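PDB 4HIZ: endosialidase from Enterobacteria phage phi92, which hydrolyses polysialic acid from within the chain, cutting alpha-2,8 and alpha-2,9 linkages between sialic acid units. Local coordinates for residues P137-D142 / R165-M170. Residues are numbered along the deposited sequence; the frame is centred on the assembly and turned at random.
Sequences PDYTAD and RYLSNM. With FRU (beta-D-fructofuranose), chain G.
One face of the Tyr139 ring carries Leu167: its CD1 methyl sits 4.0 Å from the ring centroid and 15° off the normal, a CH-pi contact over the face. The second methyl of the fork, CD2, approaches the ring near CE1, at 3.9 Å, and the two side chains cross at about a right angle. A branched leucine suits this place because one methyl can cover the ring while the other reaches its phenol end. Tyr139 has CG anti to the backbone N (chi1 -174°), which carries the ring from the short helix 139-142 across to the turn. The phenol OH is hydrogen-bonded to the backbone N of Asn111, in a neighbouring loop, while Asp579 of the second subunit packs against the same side chain. The Tyr166 ring meets 137-142 at its edge, near the ring plane, where Asp142 O lies 4.4 Å from CE1, a loose contact.

Residues 165-170 turn back between strands 157-166 and 172-181. Met170 N bonds to Tyr166 O, and Arg165 grips Met170 O side-on. Its NE, at 2.7 Å from Met170 O, and its NH1 share that one acceptor, which lies almost in the guanidinium plane. An arginine fits because its flat group offers two N-H donors to a single carbonyl while NH2 forms a salt bridge with Glu163.

Just before the helix, Asp138 OD2 accepts a hydrogen bond from O1 of the bound fructose at 2.8 Å; Tyr146 and Glu176 also hold this sugar. No hydrogen bond joins the two segments. The contact is small, burying 148 Å² at the propeller surface, and mostly apolar, resting chiefly on Leu167 over the Tyr139 ring, so its placement probably depends on polar bonds within each segment and to neighbours, such as Tyr139 OH to Asn111.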
loop_
_atom_site.group_PDB
_atom_site.type_symbol
_atom_site.label_atom_id
_atom_site.label_comp_id
_atom_site.label_asym_id
_atom_site.label_seq_id
_atom_site.Cartn_x
_atom_site.Cartn_y
_atom_site.Cartn_z
ATOM N N PRO A 137 -3.549 2.970 30.089
ATOM C CA PRO A 137 -2.500 2.259 30.827
ATOM C C PRO A 137 -3.074 1.269 31.823
ATOM O O PRO A 137 -2.400 0.305 32.159
ATOM C CB PRO A 137 -1.746 3.383 31.551
ATOM C CG PRO A 137 -2.673 4.533 31.565
ATOM C CD PRO A 137 -3.482 4.423 30.288
ATOM N N ASP A 138 -4.307 1.486 32.265
ATOM C CA ASP A 138 -4.962 0.544 33.160
ATOM C C ASP A 138 -6.012 -0.342 32.465
ATOM O O ASP A 138 -6.973 -0.822 33.105
ATOM C CB ASP A 138 -5.609 1.333 34.288
ATOM C CG ASP A 138 -4.613 2.247 34.995
ATOM O OD1 ASP A 138 -3.472 1.801 35.236
ATOM O OD2 ASP A 138 -4.946 3.420 35.277
ATOM N N TYR A 139 -5.845 -0.563 31.159
ATOM C CA TYR A 139 -6.800 -1.355 30.384
ATOM C C TYR A 139 -7.042 -2.730 30.995
ATOM O O TYR A 139 -8.196 -3.163 31.149
ATOM C CB TYR A 139 -6.199 -1.534 28.985
ATOM C CG TYR A 139 -7.092 -2.207 27.940
ATOM C CD1 TYR A 139 -7.962 -1.444 27.176
ATOM C CD2 TYR A 139 -7.038 -3.589 27.715
ATOM C CE1 TYR A 139 -8.776 -2.014 26.217
ATOM C CE2 TYR A 139 -7.849 -4.200 26.720
ATOM C CZ TYR A 139 -8.714 -3.407 25.975
ATOM O OH TYR A 139 -9.516 -3.939 24.994
ATOM N N THR A 140 -5.958 -3.415 31.360
ATOM C CA THR A 140 -6.102 -4.742 31.946
ATOM C C THR A 140 -6.497 -4.718 33.433
ATOM O O THR A 140 -7.441 -5.416 33.867
ATOM C CB THR A 140 -4.833 -5.564 31.748
ATOM O OG1 THR A 140 -4.620 -5.730 30.344
ATOM C CG2 THR A 140 -4.992 -6.934 32.393
ATOM N N ALA A 141 -5.812 -3.895 34.217
ATOM C CA ALA A 141 -6.074 -3.852 35.669
ATOM C C ALA A 141 -7.474 -3.346 36.027
ATOM O O ALA A 141 -8.135 -3.884 36.936
ATOM C CB ALA A 141 -5.027 -2.988 36.368
ATOM N N ASP A 142 -7.915 -2.303 35.336
ATOM C CA ASP A 142 -9.172 -1.633 35.654
ATOM C C ASP A 142 -10.278 -1.853 34.637
ATOM O O ASP A 142 -11.420 -1.450 34.864
ATOM C CB ASP A 142 -8.945 -0.129 35.846
ATOM C CG ASP A 142 -8.165 0.184 37.119
ATOM O OD1 ASP A 142 -7.959 -0.738 37.944
ATOM O OD2 ASP A 142 -7.773 1.360 37.312
ATOM N N ARG A 165 -13.937 4.900 29.790
ATOM C CA ARG A 165 -15.206 4.153 29.859
ATOM C C ARG A 165 -14.927 2.691 30.167
ATOM O O ARG A 165 -13.872 2.145 29.804
ATOM C CB ARG A 165 -15.988 4.269 28.526
ATOM C CG ARG A 165 -16.112 5.777 28.067
ATOM C CD ARG A 165 -17.174 5.999 26.951
ATOM N NE ARG A 165 -18.529 5.748 27.457
ATOM C CZ ARG A 165 -19.455 6.696 27.643
ATOM N NH1 ARG A 165 -20.658 6.359 28.120
ATOM N NH2 ARG A 165 -19.205 7.971 27.317
ATOM N N TYR A 166 -15.892 2.036 30.810
ATOM C CA TYR A 166 -15.734 0.628 31.144
ATOM C C TYR A 166 -15.892 -0.266 29.919
ATOM O O TYR A 166 -16.816 -0.114 29.121
ATOM C CB TYR A 166 -16.776 0.243 32.221
ATOM C CG TYR A 166 -16.452 0.812 33.585
ATOM C CD1 TYR A 166 -15.448 0.244 34.358
ATOM C CD2 TYR A 166 -17.172 1.888 34.114
ATOM C CE1 TYR A 166 -15.138 0.742 35.610
ATOM C CE2 TYR A 166 -16.873 2.393 35.391
ATOM C CZ TYR A 166 -15.849 1.810 36.111
ATOM O OH TYR A 166 -15.513 2.253 37.363
ATOM N N LEU A 167 -15.016 -1.247 29.817
ATOM C CA LEU A 167 -15.150 -2.249 28.754
ATOM C C LEU A 167 -16.461 -3.040 28.868
ATOM O O LEU A 167 -17.052 -3.431 27.849
ATOM C CB LEU A 167 -13.948 -3.194 28.795
ATOM C CG LEU A 167 -12.612 -2.552 28.387
ATOM C CD1 LEU A 167 -11.429 -3.375 28.859
ATOM C CD2 LEU A 167 -12.574 -2.442 26.878
ATOM N N SER A 168 -16.928 -3.268 30.102
ATOM C CA SER A 168 -18.036 -4.194 30.287
ATOM C C SER A 168 -19.365 -3.594 29.811
ATOM O O SER A 168 -20.159 -4.274 29.164
ATOM C CB SER A 168 -18.145 -4.595 31.754
ATOM O OG SER A 168 -18.448 -3.462 32.534
ATOM N N ASN A 169 -19.598 -2.321 30.108
ATOM C CA ASN A 169 -20.908 -1.756 29.866
ATOM C C ASN A 169 -20.902 -0.359 29.283
ATOM O O ASN A 169 -21.948 0.290 29.226
ATOM C CB ASN A 169 -21.705 -1.754 31.182
ATOM C CG ASN A 169 -21.023 -0.939 32.273
ATOM O OD1 ASN A 169 -20.169 -0.091 31.999
ATOM N ND2 ASN A 169 -21.379 -1.211 33.521
ATOM N N MET A 170 -19.715 0.105 28.877
ATOM C CA MET A 170 -19.555 1.402 28.244
ATOM C C MET A 170 -19.900 2.588 29.120
ATOM O O MET A 170 -19.952 3.706 28.611
ATOM C CB MET A 170 -20.355 1.476 26.939
ATOM C CG MET A 170 -19.556 0.990 25.699
ATOM S SD MET A 170 -18.132 2.093 25.396
ATOM C CE MET A 170 -18.930 3.521 24.675
HETATM C C1 FRU G . -4.502 7.180 35.380
HETATM C C2 FRU G . -4.443 8.256 34.390
HETATM C C3 FRU G . -5.532 8.629 33.530
HETATM C C4 FRU G . -4.923 9.596 32.591
HETATM C C5 FRU G . -3.515 9.084 32.506
HETATM C C6 FRU G . -2.484 10.062 31.964
HETATM O O1 FRU G . -4.265 6.062 34.547
HETATM O O2 FRU G . -4.657 9.381 35.345
HETATM O O3 FRU G . -6.781 9.025 34.150
HETATM O O4 FRU G . -5.617 9.553 31.304
HETATM O O5 FRU G . -3.160 8.660 33.843
HETATM O O6 FRU G . -2.251 11.062 32.906
#